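N-acetyl-L-2,4-diaminobutyric acid deacetylase (Ruegeria pomeroyi, PDB 6TWL) probably removes the acetyl group from N-acetyl-L-2,4-diaminobutyric acid with the aid of zinc, a step in bacterial breakdown of ectoine. Local coordinates at residues P8-D13 with L40-N45; F21-H26 with W33-I38. All coordinates share one frame; numbering follows the deposited sequence.

How the interactions relate
Both contacts belong to the hairpin of strands 16-24 and 36-45, near one end of the ten-stranded mixed sheet, and their centres lie about 17 Å apart. Along the chain the segments of interaction 2 both fall between those of interaction 1: strand 7-8 and its loop come first, then strand 16-24, the loop between the strands, and strand 36-45, whose start serves interaction 2 and whose later part serves interaction 1. They meet where Thr9 N lies 2.8 Å from Phe21 O, a probable hydrogen bond, and where Leu40 packs on Leu22. Interaction 2 pairs the hairpin strands, and interaction 1 packs the N-terminal segment against the second of them, away from the zinc-binding residues.

Interaction 1 of 2, residues P8-D13 with L40-N45; sequences PTIPLD and LTVIKN
Ile10 lays the tip of its side chain over Leu40, its CD1 lying 3.8 Å from Leu40 CD2 while the two side chains run past one another in opposing senses. The same methyl also meets the next residue of the strand whose CB points toward 8-13, with Ile10 CD1 4.0 Å from Val42 CG2. Ile10 CG1 stands between the backbone N and the carbonyl carbon (chi1 55°), and from there the extended second torsion carries CD1 to the strand. An unbranched end on a beta-branched residue suits this place, because one methyl can bridge two strand side chains. Leu12 reaches the same valine by another route. Its CB starts out away from the strand, yet the branched end turns back, bringing Leu12 CD2 4.1 Å from Val42 CG2, with the two side chains at about a right angle. Val42 CG2 is therefore touched by both Ile10 and Leu12. The other branch, CG1, anti to the backbone N (chi1 176°), faces backbone oxygen, with Val42 CG1 4.1 Å from Leu12 O. At the far end the aliphatic part of Lys44 does the touching: its CD comes 3.7 Å from Asp13 O, a van der Waals approach that uses the methylenes of a long chain at a partly exposed position. No hydrogen bond joins the two segments, so apolar contact carries the pairing. Polar ties to other parts fix both partners instead, Leu12 O accepting a bond from Arg83 and Val42 pairing through its backbone with Phe18. The loop that follows strand 7-8 packs on strand 16-24, where Ile10 and Pro11 touch Phe18, and reaches strand 36-45, while Tyr128 of helix 121-133 packs against Pro8 and Leu12.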
ATOM      1  N   PRO A   8     -14.991 -18.221   4.683  1.00 81.35           N
ATOM      2  CA  PRO A   8     -14.210 -17.898   5.880  1.00 74.96           C
ATOM      3  C   PRO A   8     -14.397 -18.962   6.950  1.00 80.49           C
ATOM      4  O   PRO A   8     -15.494 -19.493   7.136  1.00 78.50           O
ATOM      5  CB  PRO A   8     -14.784 -16.550   6.335  1.00 76.11           C
ATOM      6  CG  PRO A   8     -15.625 -16.062   5.191  1.00 82.08           C
ATOM      7  CD  PRO A   8     -16.112 -17.287   4.493  1.00 83.60           C
ATOM      8  N   THR A   9     -13.309 -19.276   7.653  1.00 81.44           N
ATOM      9  CA  THR A   9     -13.410 -20.145   8.818  1.00 79.95           C
ATOM     10  C   THR A   9     -14.011 -19.436  10.024  1.00 78.64           C
ATOM     11  O   THR A   9     -14.273 -20.089  11.040  1.00 77.13           O
ATOM     12  CB  THR A   9     -12.035 -20.708   9.192  1.00 76.77           C
ATOM     13  OG1 THR A   9     -11.213 -19.661   9.723  1.00 73.21           O
ATOM     14  CG2 THR A   9     -11.355 -21.319   7.973  1.00 73.75           C
ATOM     15  N   ILE A  10     -14.241 -18.130   9.934  1.00 81.92           N
ATOM     16  CA  ILE A  10     -14.816 -17.350  11.026  1.00 83.01           C
ATOM     17  C   ILE A  10     -16.064 -16.641  10.511  1.00 83.10           C
ATOM     18  O   ILE A  10     -16.316 -16.645   9.297  1.00 83.33           O
ATOM     19  CB  ILE A  10     -13.799 -16.343  11.590  1.00 72.67           C
ATOM     20  CG1 ILE A  10     -13.254 -15.447  10.475  1.00 65.54           C
ATOM     21  CG2 ILE A  10     -12.678 -17.068  12.323  1.00 79.88           C
ATOM     22  CD1 ILE A  10     -12.373 -14.325  10.980  1.00 67.24           C
ATOM     23  N   PRO A  11     -16.880 -16.038  11.378  1.00 81.53           N
ATOM     24  CA  PRO A  11     -17.971 -15.193  10.884  1.00 74.89           C
ATOM     25  C   PRO A  11     -17.508 -13.769  10.621  1.00 81.11           C
ATOM     26  O   PRO A  11     -16.697 -13.198  11.355  1.00 88.34           O
ATOM     27  CB  PRO A  11     -18.987 -15.237  12.032  1.00 76.44           C
ATOM     28  CG  PRO A  11     -18.158 -15.417  13.248  1.00 82.00           C
ATOM     29  CD  PRO A  11     -16.944 -16.215  12.842  1.00 84.44           C
ATOM     30  N   LEU A  12     -18.027 -13.197   9.540  1.00 74.71           N
ATOM     31  CA  LEU A  12     -17.787 -11.801   9.203  1.00 74.04           C
ATOM     32  C   LEU A  12     -18.794 -10.865   9.849  1.00 83.58           C
ATOM     33  O   LEU A  12     -18.619  -9.643   9.787  1.00 82.91           O
ATOM     34  CB  LEU A  12     -17.835 -11.618   7.684  1.00 77.69           C
ATOM     35  CG  LEU A  12     -17.104 -12.701   6.892  1.00 76.70           C
ATOM     36  CD1 LEU A  12     -17.368 -12.560   5.403  1.00 74.87           C
ATOM     37  CD2 LEU A  12     -15.614 -12.637   7.186  1.00 66.55           C
ATOM     38  N   ASP A  13     -19.821 -11.418  10.487  1.00 87.48           N
ATOM     39  CA  ASP A  13     -21.046 -10.706  10.803  1.00 91.64           C
ATOM     40  C   ASP A  13     -21.339 -10.626  12.291  1.00 87.18           C
ATOM     41  O   ASP A  13     -22.340 -10.010  12.677  1.00 86.03           O
ATOM     42  CB  ASP A  13     -22.216 -11.400  10.100  1.00100.61           C
ATOM     43  CG  ASP A  13     -22.115 -12.914  10.190  1.00108.58           C
ATOM     44  OD1 ASP A  13     -22.493 -13.474  11.240  1.00114.92           O
ATOM     45  OD2 ASP A  13     -21.628 -13.542   9.226  1.00107.62           O
ATOM     46  N   LEU A  40      -6.898 -13.858   8.289  1.00 62.49           N
ATOM     47  CA  LEU A  40      -7.636 -12.617   8.443  1.00 70.26           C
ATOM     48  C   LEU A  40      -8.180 -12.539   9.859  1.00 70.83           C
ATOM     49  O   LEU A  40      -8.444 -13.561  10.498  1.00 72.03           O
ATOM     50  CB  LEU A  40      -8.771 -12.500   7.417  1.00 66.88           C
ATOM     51  CG  LEU A  40     -10.167 -13.001   7.796  1.00 64.42           C
ATOM     52  CD1 LEU A  40     -11.195 -12.549   6.775  1.00 55.48           C
ATOM     53  CD2 LEU A  40     -10.184 -14.508   7.918  1.00 71.37           C
ATOM     54  N   THR A  41      -8.319 -11.312  10.342  1.00 61.63           N
ATOM     55  CA  THR A  41      -8.952 -11.024  11.616  1.00 64.94           C
ATOM     56  C   THR A  41     -10.147 -10.115  11.369  1.00 71.91           C
ATOM     57  O   THR A  41     -10.064  -9.165  10.584  1.00 72.50           O
ATOM     58  CB  THR A  41      -7.966 -10.360  12.588  1.00 65.00           C
ATOM     59  OG1 THR A  41      -6.981 -11.317  13.003  1.00 66.56           O
ATOM     60  CG2 THR A  41      -8.692  -9.821  13.813  1.00 67.02           C
ATOM     61  N   VAL A  42     -11.267 -10.422  12.016  1.00 67.09           N
ATOM     62  CA  VAL A  42     -12.447  -9.571  11.986  1.00 65.45           C
ATOM     63  C   VAL A  42     -12.770  -9.159  13.413  1.00 66.84           C
ATOM     64  O   VAL A  42     -12.881 -10.012  14.302  1.00 71.10           O
ATOM     65  CB  VAL A  42     -13.651 -10.271  11.329  1.00 64.28           C
ATOM     66  CG1 VAL A  42     -14.886  -9.385  11.417  1.00 65.63           C
ATOM     67  CG2 VAL A  42     -13.341 -10.607   9.879  1.00 63.85           C
ATOM     68  N   ILE A  43     -12.903  -7.854  13.630  1.00 64.21           N
ATOM     69  CA  ILE A  43     -13.296  -7.293  14.914  1.00 62.11           C
ATOM     70  C   ILE A  43     -14.521  -6.432  14.658  1.00 65.78           C
ATOM     71  O   ILE A  43     -14.432  -5.401  13.979  1.00 65.09           O
ATOM     72  CB  ILE A  43     -12.167  -6.475  15.553  1.00 62.37           C
ATOM     73  CG1 ILE A  43     -10.921  -7.345  15.707  1.00 60.97           C
ATOM     74  CG2 ILE A  43     -12.603  -5.912  16.898  1.00 64.07           C
ATOM     75  CD1 ILE A  43      -9.736  -6.597  16.212  1.00 61.76           C
ATOM     76  N   LYS A  44     -15.667  -6.857  15.179  1.00 68.79           N
ATOM     77  CA  LYS A  44     -16.909  -6.118  15.019  1.00 74.41           C
ATOM     78  C   LYS A  44     -17.545  -5.901  16.383  1.00 73.46           C
ATOM     79  O   LYS A  44     -17.464  -6.763  17.264  1.00 71.88           O
ATOM     80  CB  LYS A  44     -17.890  -6.844  14.090  1.00 73.46           C
ATOM     81  CG  LYS A  44     -19.238  -6.140  13.962  1.00 71.66           C
ATOM     82  CD  LYS A  44     -20.281  -6.996  13.272  1.00 80.02           C
ATOM     83  CE  LYS A  44     -21.435  -6.139  12.763  1.00 84.80           C
ATOM     84  NZ  LYS A  44     -21.132  -5.517  11.439  1.00 85.43           N
ATOM     85  N   ASN A  45     -18.169  -4.739  16.548  1.00 69.96           N
ATOM     86  CA  ASN A  45     -18.836  -4.386  17.790  1.00 73.39           C
ATOM     87  C   ASN A  45     -19.779  -3.227  17.512  1.00 71.65           C
ATOM     88  O   ASN A  45     -19.464  -2.351  16.703  1.00 68.88           O
ATOM     89  CB  ASN A  45     -17.823  -4.003  18.873  1.00 79.36           C
ATOM     90  CG  ASN A  45     -18.463  -3.829  20.231  1.00 82.69           C
ATOM     91  OD1 ASN A  45     -19.183  -4.705  20.709  1.00 80.46           O
ATOM     92  ND2 ASN A  45     -18.204  -2.690  20.865  1.00 84.44           N
TER

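Interaction 2 of 2, residues F21-H26 with W33-I38; sequences FLKLPH and WGSVMI
Leu22 and Ile38 exchange the two firm hydrogen bonds: Leu22 N gives to Ile38 O at 2.8 Å, and Ile38 N returns one to Leu22 O at 2.9 Å, nearly straight at 167°. Toward the loop end of the hairpin the ladder slackens, for Leu24 N to Val36 O and Val36 N to Leu24 O are both 3.4 Å and weak. Between them the non-hydrogen-bonded pair Lys23 and Met37 run side by side on one face of the sheet, Lys23 CD 3.8 Å from Met37 SD. Met37, bent at its second and third torsions, swings its methyl over one face of the Phe21 ring, offset toward the rim: Met37 CE stands 3.7 Å from the ring centroid and 3.4 Å from Phe21 CG, a CH-pi contact suiting a flexible thioether. An alanine in place of Phe21 would probably leave the Met37 methyl without its aromatic face and free to turn. Leu22, Leu24, Val36 and Ile38 lie on the opposite face, where Leu24 CD2 presses on Val36 CG2 at 3.3 Å, tighter than usual. Helix 121-133 packs on that face (Tyr128 on Leu22, Lys124 on Leu24, Ile125 on Ile38), which suits apolar side chains; those three are buried. Two residues before strand 36-45, Gly34 has backbone angles at which a CB would strike the preceding carbonyl. This is a long-looped antiparallel beta hairpin of strands 16-24 and 36-45, toward one edge of the mixed sheet.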
ATOM      1  N   PHE A  21      -9.314 -17.661   8.766  1.00 72.34           N
ATOM      2  CA  PHE A  21      -8.793 -17.708   7.409  1.00 65.20           C
ATOM      3  C   PHE A  21      -9.929 -17.608   6.403  1.00 72.47           C
ATOM      4  O   PHE A  21     -11.093 -17.870   6.715  1.00 67.78           O
ATOM      5  CB  PHE A  21      -8.018 -19.000   7.126  1.00 64.66           C
ATOM      6  CG  PHE A  21      -6.945 -19.308   8.125  1.00 68.26           C
ATOM      7  CD1 PHE A  21      -7.245 -19.979   9.298  1.00 72.78           C
ATOM      8  CD2 PHE A  21      -5.631 -18.953   7.876  1.00 72.66           C
ATOM      9  CE1 PHE A  21      -6.257 -20.274  10.212  1.00 79.89           C
ATOM     10  CE2 PHE A  21      -4.637 -19.247   8.788  1.00 78.22           C
ATOM     11  CZ  PHE A  21      -4.951 -19.908   9.958  1.00 79.54           C
ATOM     12  N   LEU A  22      -9.566 -17.215   5.184  1.00 74.74           N
ATOM     13  CA  LEU A  22     -10.381 -17.468   4.005  1.00 69.44           C
ATOM     14  C   LEU A  22      -9.842 -18.719   3.323  1.00 72.43           C
ATOM     15  O   LEU A  22      -8.645 -18.805   3.036  1.00 72.17           O
ATOM     16  CB  LEU A  22     -10.348 -16.279   3.042  1.00 66.49           C
ATOM     17  CG  LEU A  22     -10.751 -14.900   3.565  1.00 69.19           C
ATOM     18  CD1 LEU A  22     -10.289 -13.819   2.602  1.00 62.85           C
ATOM     19  CD2 LEU A  22     -12.256 -14.824   3.774  1.00 75.82           C
ATOM     20  N   LYS A  23     -10.719 -19.687   3.074  1.00 78.96           N
ATOM     21  CA  LYS A  23     -10.322 -21.000   2.585  1.00 77.85           C
ATOM     22  C   LYS A  23     -11.089 -21.341   1.313  1.00 83.66           C
ATOM     23  O   LYS A  23     -12.307 -21.143   1.249  1.00 87.62           O
ATOM     24  CB  LYS A  23     -10.571 -22.064   3.663  1.00 80.15           C
ATOM     25  CG  LYS A  23     -10.414 -23.498   3.192  1.00 88.45           C
ATOM     26  CD  LYS A  23     -10.607 -24.483   4.338  1.00 91.40           C
ATOM     27  CE  LYS A  23     -12.007 -24.376   4.928  1.00 98.04           C
ATOM     28  NZ  LYS A  23     -12.181 -25.227   6.139  1.00 99.28           N
ATOM     29  N   LEU A  24     -10.374 -21.824   0.296  1.00 82.43           N
ATOM     30  CA  LEU A  24     -10.989 -22.482  -0.858  1.00 88.98           C
ATOM     31  C   LEU A  24     -10.255 -23.800  -1.058  1.00 92.47           C
ATOM     32  O   LEU A  24      -9.025 -23.799  -1.268  1.00 89.78           O
ATOM     33  CB  LEU A  24     -10.968 -21.636  -2.139  1.00 94.54           C
ATOM     34  CG  LEU A  24      -9.660 -21.218  -2.806  1.00 98.80           C
ATOM     35  CD1 LEU A  24      -9.852 -20.933  -4.297  1.00100.20           C
ATOM     36  CD2 LEU A  24      -9.180 -19.989  -2.096  1.00 98.95           C
ATOM     37  N   PRO A  25     -10.947 -24.936  -0.977  1.00 91.93           N
ATOM     38  CA  PRO A  25     -10.246 -26.229  -0.989  1.00 96.69           C
ATOM     39  C   PRO A  25      -9.495 -26.543  -2.273  1.00105.17           C
ATOM     40  O   PRO A  25      -8.585 -27.376  -2.220  1.00113.99           O
ATOM     41  CB  PRO A  25     -11.376 -27.231  -0.731  1.00 95.04           C
ATOM     42  CG  PRO A  25     -12.353 -26.456   0.086  1.00 91.12           C
ATOM     43  CD  PRO A  25     -12.327 -25.064  -0.481  1.00 87.61           C
ATOM     44  N   HIS A  26      -9.816 -25.907  -3.406  1.00106.03           N
ATOM     45  CA  HIS A  26      -9.023 -26.072  -4.624  1.00111.22           C
ATOM     46  C   HIS A  26      -8.693 -27.537  -4.892  1.00113.18           C
ATOM     47  O   HIS A  26      -7.524 -27.905  -5.041  1.00118.44           O
ATOM     48  CB  HIS A  26      -7.738 -25.247  -4.483  1.00117.87           C
ATOM     49  CG  HIS A  26      -6.919 -25.152  -5.732  1.00123.76           C
ATOM     50  ND1 HIS A  26      -7.460 -25.227  -6.998  1.00125.17           N
ATOM     51  CD2 HIS A  26      -5.586 -24.988  -5.900  1.00124.66           C
ATOM     52  CE1 HIS A  26      -6.492 -25.113  -7.891  1.00126.57           C
ATOM     53  NE2 HIS A  26      -5.345 -24.966  -7.251  1.00126.84           N
ATOM     54  N   TRP A  33      -6.239 -32.985  -2.107  1.00118.69           N
ATOM     55  CA  TRP A  33      -4.860 -32.531  -2.234  1.00118.65           C
ATOM     56  C   TRP A  33      -4.695 -31.026  -2.032  1.00114.98           C
ATOM     57  O   TRP A  33      -4.058 -30.343  -2.838  1.00121.63           O
ATOM     58  CB  TRP A  33      -4.243 -33.018  -3.561  1.00123.37           C
ATOM     59  CG  TRP A  33      -4.759 -32.511  -4.891  1.00121.29           C
ATOM     60  CD1 TRP A  33      -4.733 -31.229  -5.357  1.00116.96           C
ATOM     61  CD2 TRP A  33      -5.288 -33.309  -5.962  1.00122.66           C
ATOM     62  NE1 TRP A  33      -5.246 -31.171  -6.627  1.00116.23           N
ATOM     63  CE2 TRP A  33      -5.593 -32.435  -7.024  1.00120.28           C
ATOM     64  CE3 TRP A  33      -5.552 -34.675  -6.116  1.00126.20           C
ATOM     65  CZ2 TRP A  33      -6.149 -32.880  -8.222  1.00121.77           C
ATOM     66  CZ3 TRP A  33      -6.103 -35.115  -7.308  1.00127.53           C
ATOM     67  CH2 TRP A  33      -6.395 -34.220  -8.344  1.00125.72           C
ATOM     68  N   GLY A  34      -5.225 -30.509  -0.932  1.00102.10           N
ATOM     69  CA  GLY A  34      -4.794 -29.225  -0.420  1.00 90.34           C
ATOM     70  C   GLY A  34      -5.915 -28.213  -0.338  1.00 98.45           C
ATOM     71  O   GLY A  34      -7.096 -28.522  -0.517  1.00112.06           O
ATOM     72  N   SER A  35      -5.516 -26.981  -0.038  1.00 87.09           N
ATOM     73  CA  SER A  35      -6.364 -25.810   0.126  1.00 86.92           C
ATOM     74  C   SER A  35      -5.422 -24.630   0.300  1.00 85.84           C
ATOM     75  O   SER A  35      -4.258 -24.808   0.664  1.00 87.31           O
ATOM     76  CB  SER A  35      -7.302 -25.944   1.332  1.00 88.98           C
ATOM     77  OG  SER A  35      -7.729 -24.675   1.798  1.00 92.84           O
ATOM     78  N   VAL A  36      -5.920 -23.429   0.030  1.00 89.47           N
ATOM     79  CA  VAL A  36      -5.166 -22.220   0.333  1.00 95.47           C
ATOM     80  C   VAL A  36      -5.919 -21.460   1.414  1.00 87.08           C
ATOM     81  O   VAL A  36      -7.157 -21.450   1.439  1.00 79.54           O
ATOM     82  CB  VAL A  36      -4.902 -21.346  -0.911  1.00 98.80           C
ATOM     83  CG1 VAL A  36      -4.477 -22.216  -2.090  1.00103.87           C
ATOM     84  CG2 VAL A  36      -6.070 -20.421  -1.235  1.00 97.27           C
ATOM     85  N   MET A  37      -5.163 -20.876   2.341  1.00 88.83           N
ATOM     86  CA  MET A  37      -5.706 -20.226   3.525  1.00 84.99           C
ATOM     87  C   MET A  37      -5.118 -18.830   3.622  1.00 80.99           C
ATOM     88  O   MET A  37      -3.900 -18.677   3.760  1.00 85.60           O
ATOM     89  CB  MET A  37      -5.385 -21.030   4.788  1.00 81.81           C
ATOM     90  CG  MET A  37      -5.593 -22.519   4.627  1.00 83.61           C
ATOM     91  SD  MET A  37      -7.191 -23.050   5.257  1.00 90.23           S
ATOM     92  CE  MET A  37      -7.050 -22.515   6.956  1.00 94.68           C
ATOM     93  N   ILE A  38      -5.973 -17.819   3.544  1.00 70.57           N
ATOM     94  CA  ILE A  38      -5.567 -16.430   3.705  1.00 67.54           C
ATOM     95  C   ILE A  38      -5.899 -16.016   5.147  1.00 70.40           C
ATOM     96  O   ILE A  38      -7.081 -15.983   5.500  1.00 65.66           O
ATOM     97  CB  ILE A  38      -6.269 -15.508   2.701  1.00 68.59           C
ATOM     98  CG1 ILE A  38      -6.183 -16.101   1.295  1.00 70.40           C
ATOM     99  CG2 ILE A  38      -5.656 -14.119   2.736  1.00 59.85           C
ATOM    100  CD1 ILE A  38      -6.844 -15.242   0.240  1.00 72.06           C
TER